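Local coordinates for isoflavone reductase (Medicago sativa, PDB 2GAS), which catalyses the NADPH-dependent reduction of 2'-hydroxyisoflavones to chiral isoflavanones, the step that gives vestitone on the route to the phytoalexin medicarpin in alfalfa, at residues 129-132 / 133-136; 255-258 / 259-262; 265-268 / 269-273. All coordinates share one frame; numbering follows the deposited sequence.

Contact 1. Residues 129-132 / 133-136; sequences VFEE and KASI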
ATOM      1  N   VAL A 129       5.898 -13.907  -0.218  1.00 22.05           N
ATOM      2  CA  VAL A 129       4.725 -13.055  -0.396  1.00 22.70           C
ATOM      3  C   VAL A 129       4.958 -12.078  -1.544  1.00 20.80           C
ATOM      4  O   VAL A 129       4.060 -11.827  -2.351  1.00 21.07           O
ATOM      5  CB  VAL A 129       4.404 -12.249   0.875  1.00 22.95           C
ATOM      6  CG1 VAL A 129       3.197 -11.347   0.628  1.00 24.27           C
ATOM      7  CG2 VAL A 129       4.125 -13.194   2.028  1.00 25.58           C
ATOM      8  N   PHE A 130       6.164 -11.525  -1.613  1.00 20.67           N
ATOM      9  CA  PHE A 130       6.508 -10.591  -2.677  1.00 19.23           C
ATOM     10  C   PHE A 130       6.447 -11.327  -4.012  1.00 19.39           C
ATOM     11  O   PHE A 130       5.938 -10.798  -4.999  1.00 18.42           O
ATOM     12  CB  PHE A 130       7.918 -10.026  -2.469  1.00 17.73           C
ATOM     13  CG  PHE A 130       8.053  -9.132  -1.262  1.00 18.90           C
ATOM     14  CD1 PHE A 130       9.311  -8.710  -0.843  1.00 20.01           C
ATOM     15  CD2 PHE A 130       6.935  -8.701  -0.557  1.00 20.09           C
ATOM     16  CE1 PHE A 130       9.453  -7.867   0.263  1.00 22.00           C
ATOM     17  CE2 PHE A 130       7.067  -7.859   0.551  1.00 19.35           C
ATOM     18  CZ  PHE A 130       8.327  -7.444   0.957  1.00 20.85           C
ATOM     19  N   GLU A 131       6.969 -12.551  -4.042  1.00 20.17           N
ATOM     20  CA  GLU A 131       6.954 -13.337  -5.270  1.00 20.65           C
ATOM     21  C   GLU A 131       5.541 -13.697  -5.702  1.00 20.69           C
ATOM     22  O   GLU A 131       5.269 -13.816  -6.900  1.00 20.40           O
ATOM     23  CB  GLU A 131       7.796 -14.605  -5.111  1.00 23.11           C
ATOM     24  CG  GLU A 131       9.298 -14.343  -5.166  1.00 26.39           C
ATOM     25  CD  GLU A 131       9.706 -13.493  -6.369  1.00 30.88           C
ATOM     26  OE1 GLU A 131       9.302 -13.816  -7.506  1.00 33.98           O
ATOM     27  OE2 GLU A 131      10.438 -12.499  -6.182  1.00 33.72           O
ATOM     28  N   GLU A 132       4.645 -13.876  -4.736  1.00 19.72           N
ATOM     29  CA  GLU A 132       3.261 -14.197  -5.057  1.00 22.16           C
ATOM     30  C   GLU A 132       2.637 -13.002  -5.776  1.00 20.62           C
ATOM     31  O   GLU A 132       1.867 -13.166  -6.723  1.00 20.63           O
ATOM     32  CB  GLU A 132       2.481 -14.528  -3.782  1.00 24.08           C
ATOM     33  CG  GLU A 132       0.987 -14.700  -3.994  1.00 30.33           C
ATOM     34  CD  GLU A 132       0.297 -15.329  -2.796  1.00 33.35           C
ATOM     35  OE1 GLU A 132       0.639 -14.967  -1.649  1.00 36.04           O
ATOM     36  OE2 GLU A 132      -0.596 -16.175  -3.005  1.00 35.43           O
ATOM     37  N   LYS A 133       2.974 -11.796  -5.330  1.00 19.04           N
ATOM     38  CA  LYS A 133       2.445 -10.599  -5.976  1.00 17.19           C
ATOM     39  C   LYS A 133       3.066 -10.449  -7.365  1.00 17.25           C
ATOM     40  O   LYS A 133       2.392 -10.044  -8.312  1.00 17.62           O
ATOM     41  CB  LYS A 133       2.734  -9.354  -5.127  1.00 17.11           C
ATOM     42  CG  LYS A 133       1.961  -9.312  -3.818  1.00 19.07           C
ATOM     43  CD  LYS A 133       2.063  -7.940  -3.170  1.00 22.48           C
ATOM     44  CE  LYS A 133       1.161  -7.849  -1.954  1.00 22.83           C
ATOM     45  NZ  LYS A 133       1.044  -6.450  -1.452  1.00 22.67           N
ATOM     46  N   ALA A 134       4.350 -10.779  -7.492  1.00 15.57           N
ATOM     47  CA  ALA A 134       5.013 -10.688  -8.784  1.00 16.87           C
ATOM     48  C   ALA A 134       4.359 -11.663  -9.761  1.00 18.19           C
ATOM     49  O   ALA A 134       4.215 -11.362 -10.943  1.00 18.34           O
ATOM     50  CB  ALA A 134       6.498 -10.999  -8.647  1.00 16.82           C
ATOM     51  N   SER A 135       3.961 -12.829  -9.262  1.00 19.74           N
ATOM     52  CA  SER A 135       3.313 -13.817 -10.121  1.00 19.22           C
ATOM     53  C   SER A 135       2.005 -13.264 -10.667  1.00 18.42           C
ATOM     54  O   SER A 135       1.650 -13.508 -11.823  1.00 19.50           O
ATOM     55  CB  SER A 135       3.058 -15.111  -9.350  1.00 21.76           C
ATOM     56  OG  SER A 135       4.272 -15.808  -9.153  1.00 24.69           O
ATOM     57  N   ILE A 136       1.282 -12.524  -9.834  1.00 18.13           N
ATOM     58  CA  ILE A 136       0.033 -11.923 -10.272  1.00 18.48           C
ATOM     59  C   ILE A 136       0.309 -10.887 -11.362  1.00 18.08           C
ATOM     60  O   ILE A 136      -0.462 -10.753 -12.312  1.00 17.45           O
ATOM     61  CB  ILE A 136      -0.717 -11.297  -9.080  1.00 19.18           C
ATOM     62  CG1 ILE A 136      -1.296 -12.428  -8.225  1.00 21.83           C
ATOM     63  CG2 ILE A 136      -1.829 -10.374  -9.562  1.00 18.44           C
ATOM     64  CD1 ILE A 136      -2.171 -11.963  -7.127  1.00 28.40           C
TER
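Val-129 to Ile-136 meet one another as successive turns of a single alpha-helix, 126-143, in the NADP-binding Rossmann-type fold of this NmrA-family reductase. The helix carries Lys-133, assigned as the proton acceptor of the active site. Four i to i+4 backbone bonds run through the eight residues: Lys-133 N to Val-129 O at 3.2 Å, Ala-134 N to Phe-130 O, Ser-135 N to Glu-131 O at 2.9 Å, and Ile-136 N to Glu-132 O.

With CG anti to its own carbonyl carbon (chi1 -68°), the Lys-133 chain starts beside its backbone N, which places CG 3.6 Å from Val-129 O. From there the chain runs extended, and NZ is hydrogen-bonded to Glu-112 O. The ring of Phe-130 meets His-120 edge-to-face and packs on Leu-115.

Glu-131 is bent at chi2 (-50°), which brings the carboxylate alongside the next turn, with OE1 4.1 Å from Ala-134 CB. One turn on from Glu-132, Ile-136 folds back over the preceding turn, its CG1 3.6 Å from Glu-132 O, while the same side chain also packs on Ile-89. Ser-135 lays its CB 3.5 Å from Glu-131 O.

Contact 2. Residues 255-258 / 259-262; sequences SSFP and HNYL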
ATOM      1  N   SER A 255      13.161 -16.964  14.827  1.00 36.72           N
ATOM      2  CA  SER A 255      11.921 -16.422  15.366  1.00 36.31           C
ATOM      3  C   SER A 255      10.683 -17.140  14.857  1.00 35.72           C
ATOM      4  O   SER A 255      10.639 -17.606  13.716  1.00 34.49           O
ATOM      5  CB  SER A 255      11.805 -14.930  15.046  1.00 36.68           C
ATOM      6  OG  SER A 255      12.810 -14.187  15.712  1.00 40.29           O
ATOM      7  N   SER A 256       9.676 -17.231  15.717  1.00 35.15           N
ATOM      8  CA  SER A 256       8.426 -17.878  15.354  1.00 36.57           C
ATOM      9  C   SER A 256       7.590 -16.894  14.549  1.00 37.10           C
ATOM     10  O   SER A 256       7.842 -15.688  14.571  1.00 37.34           O
ATOM     11  CB  SER A 256       7.658 -18.294  16.609  1.00 35.34           C
ATOM     12  OG  SER A 256       7.276 -17.156  17.362  1.00 36.13           O
ATOM     13  N   PHE A 257       6.601 -17.413  13.832  1.00 38.19           N
ATOM     14  CA  PHE A 257       5.723 -16.573  13.031  1.00 39.28           C
ATOM     15  C   PHE A 257       4.749 -15.865  13.973  1.00 39.04           C
ATOM     16  O   PHE A 257       4.337 -16.433  14.986  1.00 40.12           O
ATOM     17  CB  PHE A 257       4.973 -17.439  12.015  1.00 41.04           C
ATOM     18  CG  PHE A 257       3.965 -16.686  11.197  1.00 43.50           C
ATOM     19  CD1 PHE A 257       2.680 -16.466  11.684  1.00 44.24           C
ATOM     20  CD2 PHE A 257       4.304 -16.183   9.945  1.00 43.65           C
ATOM     21  CE1 PHE A 257       1.747 -15.756  10.934  1.00 44.69           C
ATOM     22  CE2 PHE A 257       3.378 -15.470   9.189  1.00 44.31           C
ATOM     23  CZ  PHE A 257       2.096 -15.256   9.684  1.00 44.25           C
ATOM     24  N   PRO A 258       4.365 -14.617  13.654  1.00 38.28           N
ATOM     25  CA  PRO A 258       4.766 -13.818  12.492  1.00 37.26           C
ATOM     26  C   PRO A 258       5.950 -12.886  12.748  1.00 36.23           C
ATOM     27  O   PRO A 258       6.221 -11.992  11.947  1.00 36.75           O
ATOM     28  CB  PRO A 258       3.501 -13.037  12.186  1.00 37.71           C
ATOM     29  CG  PRO A 258       3.048 -12.673  13.567  1.00 38.38           C
ATOM     30  CD  PRO A 258       3.234 -13.975  14.350  1.00 38.66           C
ATOM     31  N   HIS A 259       6.653 -13.091  13.857  1.00 34.67           N
ATOM     32  CA  HIS A 259       7.793 -12.245  14.199  1.00 33.94           C
ATOM     33  C   HIS A 259       8.886 -12.303  13.133  1.00 30.67           C
ATOM     34  O   HIS A 259       9.526 -11.296  12.825  1.00 30.92           O
ATOM     35  CB  HIS A 259       8.366 -12.665  15.554  1.00 36.60           C
ATOM     36  CG  HIS A 259       7.321 -12.911  16.597  1.00 41.64           C
ATOM     37  ND1 HIS A 259       6.594 -14.081  16.659  1.00 42.93           N
ATOM     38  CD2 HIS A 259       6.858 -12.128  17.599  1.00 42.24           C
ATOM     39  CE1 HIS A 259       5.731 -14.008  17.657  1.00 43.70           C
ATOM     40  NE2 HIS A 259       5.871 -12.832  18.243  1.00 42.95           N
ATOM     41  N   ASN A 260       9.101 -13.488  12.573  1.00 29.19           N
ATOM     42  CA  ASN A 260      10.113 -13.644  11.539  1.00 26.64           C
ATOM     43  C   ASN A 260       9.703 -12.868  10.291  1.00 26.87           C
ATOM     44  O   ASN A 260      10.541 -12.279   9.608  1.00 23.63           O
ATOM     45  CB  ASN A 260      10.320 -15.127  11.200  1.00 29.13           C
ATOM     46  CG  ASN A 260       9.024 -15.845  10.838  1.00 29.60           C
ATOM     47  OD1 ASN A 260       9.053 -16.957  10.306  1.00 32.89           O
ATOM     48  ND2 ASN A 260       7.890 -15.226  11.134  1.00 29.56           N
ATOM     49  N   TYR A 261       8.405 -12.870  10.004  1.00 26.05           N
ATOM     50  CA  TYR A 261       7.869 -12.171   8.843  1.00 25.78           C
ATOM     51  C   TYR A 261       8.093 -10.670   8.990  1.00 24.10           C
ATOM     52  O   TYR A 261       8.523  -9.996   8.055  1.00 23.87           O
ATOM     53  CB  TYR A 261       6.372 -12.448   8.716  1.00 27.82           C
ATOM     54  CG  TYR A 261       5.737 -11.822   7.500  1.00 30.90           C
ATOM     55  CD1 TYR A 261       5.781 -12.459   6.260  1.00 33.78           C
ATOM     56  CD2 TYR A 261       5.099 -10.582   7.583  1.00 32.90           C
ATOM     57  CE1 TYR A 261       5.202 -11.876   5.131  1.00 34.64           C
ATOM     58  CE2 TYR A 261       4.521  -9.992   6.460  1.00 34.78           C
ATOM     59  CZ  TYR A 261       4.575 -10.644   5.239  1.00 34.79           C
ATOM     60  OH  TYR A 261       3.998 -10.067   4.131  1.00 36.03           O
ATOM     61  N   LEU A 262       7.799 -10.165  10.181  1.00 23.44           N
ATOM     62  CA  LEU A 262       7.946  -8.748  10.491  1.00 25.50           C
ATOM     63  C   LEU A 262       9.401  -8.307  10.340  1.00 23.43           C
ATOM     64  O   LEU A 262       9.690  -7.299   9.691  1.00 23.44           O
ATOM     65  CB  LEU A 262       7.461  -8.493  11.920  1.00 27.84           C
ATOM     66  CG  LEU A 262       6.812  -7.151  12.249  1.00 30.37           C
ATOM     67  CD1 LEU A 262       5.556  -6.968  11.403  1.00 31.33           C
ATOM     68  CD2 LEU A 262       6.460  -7.112  13.735  1.00 30.96           C
TER
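Ser-256 and His-259 make the central polar link where the loop after helix 245-254 turns into helix 259-271. The carbonyl of Ser-256 accepts two hydrogen bonds, from His-259 ND1 at 2.9 Å and from Asn-260 N at 3.2 Å. The two donors come from opposite faces of the carbonyl plane, and neither lies on a lone pair. For the imidazole the approach is different: the oxygen sits at the ring's edge, only 4° out of its plane. The first torsion of His-259 (chi1 -45°) places CG beside its own backbone N, on the side of the loop, where ND1 meets Ser-256 O. This bond would limit the turning of a ring that otherwise lies at the surface.

The second backbone bond belongs to the helix itself. Pro-258 stands at the N-cap, behind a cis peptide bond, and its O receives Leu-262 N at 3.0 Å, almost in line with the carbonyl, closing the first turn of helix 259-271.

The apolar contacts centre on the Phe-257 ring. Pro-258 CB rests 3.4 Å above its plane, over the centre of the ring. Phe-257 CE2 also reaches Tyr-261 CB at 4.3 Å, a loose touch across the turn, while the aromatic end of Tyr-261 leads away to Pro-125 and Val-126. Separately, Ser-255 CB packs 4.1 Å from His-259 CB, and the OG of Ser-255 is hydrogen-bonded to Asp-251 O.

Contact 3. Residues 265-268 / 269-273; sequences LYHS and QQIKG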
ATOM      1  N   LEU A 265      10.485  -8.181   6.801  1.00 17.00           N
ATOM      2  CA  LEU A 265       9.941  -7.001   6.141  1.00 18.27           C
ATOM      3  C   LEU A 265      10.847  -5.799   6.435  1.00 17.34           C
ATOM      4  O   LEU A 265      11.220  -5.060   5.525  1.00 16.47           O
ATOM      5  CB  LEU A 265       8.516  -6.731   6.642  1.00 19.95           C
ATOM      6  CG  LEU A 265       7.754  -5.571   6.000  1.00 23.27           C
ATOM      7  CD1 LEU A 265       7.658  -5.767   4.495  1.00 25.66           C
ATOM      8  CD2 LEU A 265       6.363  -5.495   6.612  1.00 24.75           C
ATOM      9  N   TYR A 266      11.210  -5.620   7.705  1.00 18.38           N
ATOM     10  CA  TYR A 266      12.084  -4.520   8.118  1.00 18.70           C
ATOM     11  C   TYR A 266      13.474  -4.666   7.497  1.00 17.82           C
ATOM     12  O   TYR A 266      14.093  -3.682   7.111  1.00 18.03           O
ATOM     13  CB  TYR A 266      12.229  -4.490   9.640  1.00 19.90           C
ATOM     14  CG  TYR A 266      10.963  -4.184  10.401  1.00 22.53           C
ATOM     15  CD1 TYR A 266      10.809  -4.625  11.714  1.00 25.29           C
ATOM     16  CD2 TYR A 266       9.929  -3.445   9.827  1.00 21.27           C
ATOM     17  CE1 TYR A 266       9.661  -4.345  12.439  1.00 25.89           C
ATOM     18  CE2 TYR A 266       8.765  -3.156  10.553  1.00 25.56           C
ATOM     19  CZ  TYR A 266       8.644  -3.614  11.855  1.00 24.47           C
ATOM     20  OH  TYR A 266       7.503  -3.365  12.585  1.00 27.72           O
ATOM     21  N   HIS A 267      13.969  -5.898   7.425  1.00 16.53           N
ATOM     22  CA  HIS A 267      15.279  -6.159   6.830  1.00 17.28           C
ATOM     23  C   HIS A 267      15.322  -5.624   5.395  1.00 16.97           C
ATOM     24  O   HIS A 267      16.256  -4.932   4.996  1.00 16.66           O
ATOM     25  CB  HIS A 267      15.560  -7.670   6.842  1.00 18.21           C
ATOM     26  CG  HIS A 267      16.679  -8.095   5.940  1.00 20.27           C
ATOM     27  ND1 HIS A 267      18.010  -7.934   6.263  1.00 21.71           N
ATOM     28  CD2 HIS A 267      16.657  -8.674   4.715  1.00 17.82           C
ATOM     29  CE1 HIS A 267      18.759  -8.396   5.274  1.00 19.21           C
ATOM     30  NE2 HIS A 267      17.962  -8.850   4.324  1.00 22.32           N
ATOM     31  N   SER A 268      14.298  -5.947   4.618  1.00 15.41           N
ATOM     32  CA  SER A 268      14.225  -5.502   3.239  1.00 16.05           C
ATOM     33  C   SER A 268      14.104  -3.980   3.135  1.00 16.93           C
ATOM     34  O   SER A 268      14.711  -3.359   2.270  1.00 17.63           O
ATOM     35  CB  SER A 268      13.024  -6.169   2.554  1.00 15.07           C
ATOM     36  OG  SER A 268      12.844  -5.675   1.237  1.00 17.61           O
ATOM     37  N   GLN A 269      13.334  -3.382   4.039  1.00 17.66           N
ATOM     38  CA  GLN A 269      13.105  -1.937   4.014  1.00 18.83           C
ATOM     39  C   GLN A 269      14.226  -1.114   4.651  1.00 20.18           C
ATOM     40  O   GLN A 269      14.572  -0.042   4.159  1.00 21.94           O
ATOM     41  CB  GLN A 269      11.766  -1.638   4.717  1.00 19.48           C
ATOM     42  CG  GLN A 269      11.158  -0.243   4.477  1.00 21.73           C
ATOM     43  CD  GLN A 269      11.447   0.745   5.608  1.00 23.44           C
ATOM     44  OE1 GLN A 269      11.677   0.347   6.754  1.00 24.08           O
ATOM     45  NE2 GLN A 269      11.407   2.040   5.294  1.00 21.60           N
ATOM     46  N   GLN A 270      14.805  -1.639   5.725  1.00 19.88           N
ATOM     47  CA  GLN A 270      15.848  -0.938   6.472  1.00 20.15           C
ATOM     48  C   GLN A 270      17.293  -1.231   6.086  1.00 18.99           C
ATOM     49  O   GLN A 270      18.149  -0.350   6.185  1.00 18.47           O
ATOM     50  CB  GLN A 270      15.673  -1.230   7.966  1.00 20.38           C
ATOM     51  CG  GLN A 270      14.344  -0.756   8.560  1.00 22.95           C
ATOM     52  CD  GLN A 270      14.416   0.659   9.103  1.00 25.28           C
ATOM     53  OE1 GLN A 270      15.270   0.970   9.937  1.00 24.57           O
ATOM     54  NE2 GLN A 270      13.513   1.522   8.645  1.00 24.50           N
ATOM     55  N   ILE A 271      17.566  -2.464   5.667  1.00 17.78           N
ATOM     56  CA  ILE A 271      18.923  -2.862   5.299  1.00 18.15           C
ATOM     57  C   ILE A 271      19.152  -2.976   3.801  1.00 18.95           C
ATOM     58  O   ILE A 271      20.100  -2.401   3.265  1.00 19.31           O
ATOM     59  CB  ILE A 271      19.305  -4.216   5.964  1.00 19.38           C
ATOM     60  CG1 ILE A 271      19.373  -4.034   7.475  1.00 22.62           C
ATOM     61  CG2 ILE A 271      20.662  -4.702   5.454  1.00 20.07           C
ATOM     62  CD1 ILE A 271      20.228  -2.887   7.851  1.00 30.64           C
ATOM     63  N   LYS A 272      18.289  -3.712   3.113  1.00 17.85           N
ATOM     64  CA  LYS A 272      18.464  -3.883   1.679  1.00 18.87           C
ATOM     65  C   LYS A 272      18.079  -2.634   0.900  1.00 19.26           C
ATOM     66  O   LYS A 272      18.491  -2.469  -0.248  1.00 21.88           O
ATOM     67  CB  LYS A 272      17.654  -5.082   1.176  1.00 17.53           C
ATOM     68  CG  LYS A 272      17.992  -6.412   1.851  1.00 20.68           C
ATOM     69  CD  LYS A 272      19.467  -6.776   1.710  1.00 23.74           C
ATOM     70  CE  LYS A 272      19.833  -7.069   0.264  1.00 27.25           C
ATOM     71  NZ  LYS A 272      21.219  -7.623   0.141  1.00 30.44           N
ATOM     72  N   GLY A 273      17.296  -1.757   1.525  1.00 19.86           N
ATOM     73  CA  GLY A 273      16.873  -0.533   0.865  1.00 20.32           C
ATOM     74  C   GLY A 273      15.958  -0.772  -0.323  1.00 20.30           C
ATOM     75  O   GLY A 273      16.246  -0.323  -1.436  1.00 20.78           O
TER
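His-267 O takes two backbone bonds, from Ile-271 N at 2.9 Å and from Lys-272 N at 3.0 Å, and the second, an i to i+5 bond lying in the carbonyl plane, marks a pi-type widening in the last part of helix 259-271. Before it the i to i+4 pattern holds: Gln-269 N bonds Leu-265 O and Gln-270 N bonds Tyr-266 O. Past the widening, Gly-273 leaves the helical backbone with positive phi (66°).

The CB of His-267 starts off away from the next turn, but with CG anti to the backbone N (chi1 164°) the imidazole comes back to it. There it lies side by side with Lys-272, both pointing the same way, and the methylenes do the touching: Lys-272 CG is 3.5 Å from His-267 NE2. Ile-271 crosses the histidine at about a right angle, its CB 3.9 Å from His-267 ND1, a buried nitrogen with no partner in the model. With the imidazole gone, as with an alanine here, the Lys-272 methylenes and Ile-271 CB would probably lose the ring surface beside them, and the lysine chain would be freer to turn.

The ring also packs on Glu-245 and Leu-249 of helix 245-254, and Ser-268 OG is bonded to Asp-274 OD2. On another side of the helix, Gln-270 NE2 donates to Gln-269 OE1 at 2.9 Å, a nearly straight bond (169°) with the oxygen in the plane of the Gln-270 amide.

How the contacts relate
Along the chain the three contacts come in series, none enclosing or crossing another, and each is local, closing no long loop. Contact 1 lies on helix 126-143, the helix of the proposed catalytic lysine. More than a hundred residues later contact 2 turns the chain out of helix 245-254 into helix 259-271, and contact 3 follows. The two helices pack against each other: Val-129 CG2 lies 3.5 Å from Tyr-261 CE1, joining contacts 1 and 2, and Phe-130 CZ lies 4.0 Å from Leu-265 CD1, joining contacts 1 and 3. Contacts 2 and 3 do not otherwise touch; helix 259-271 carries both, contact 2 at its start and contact 3 near its end.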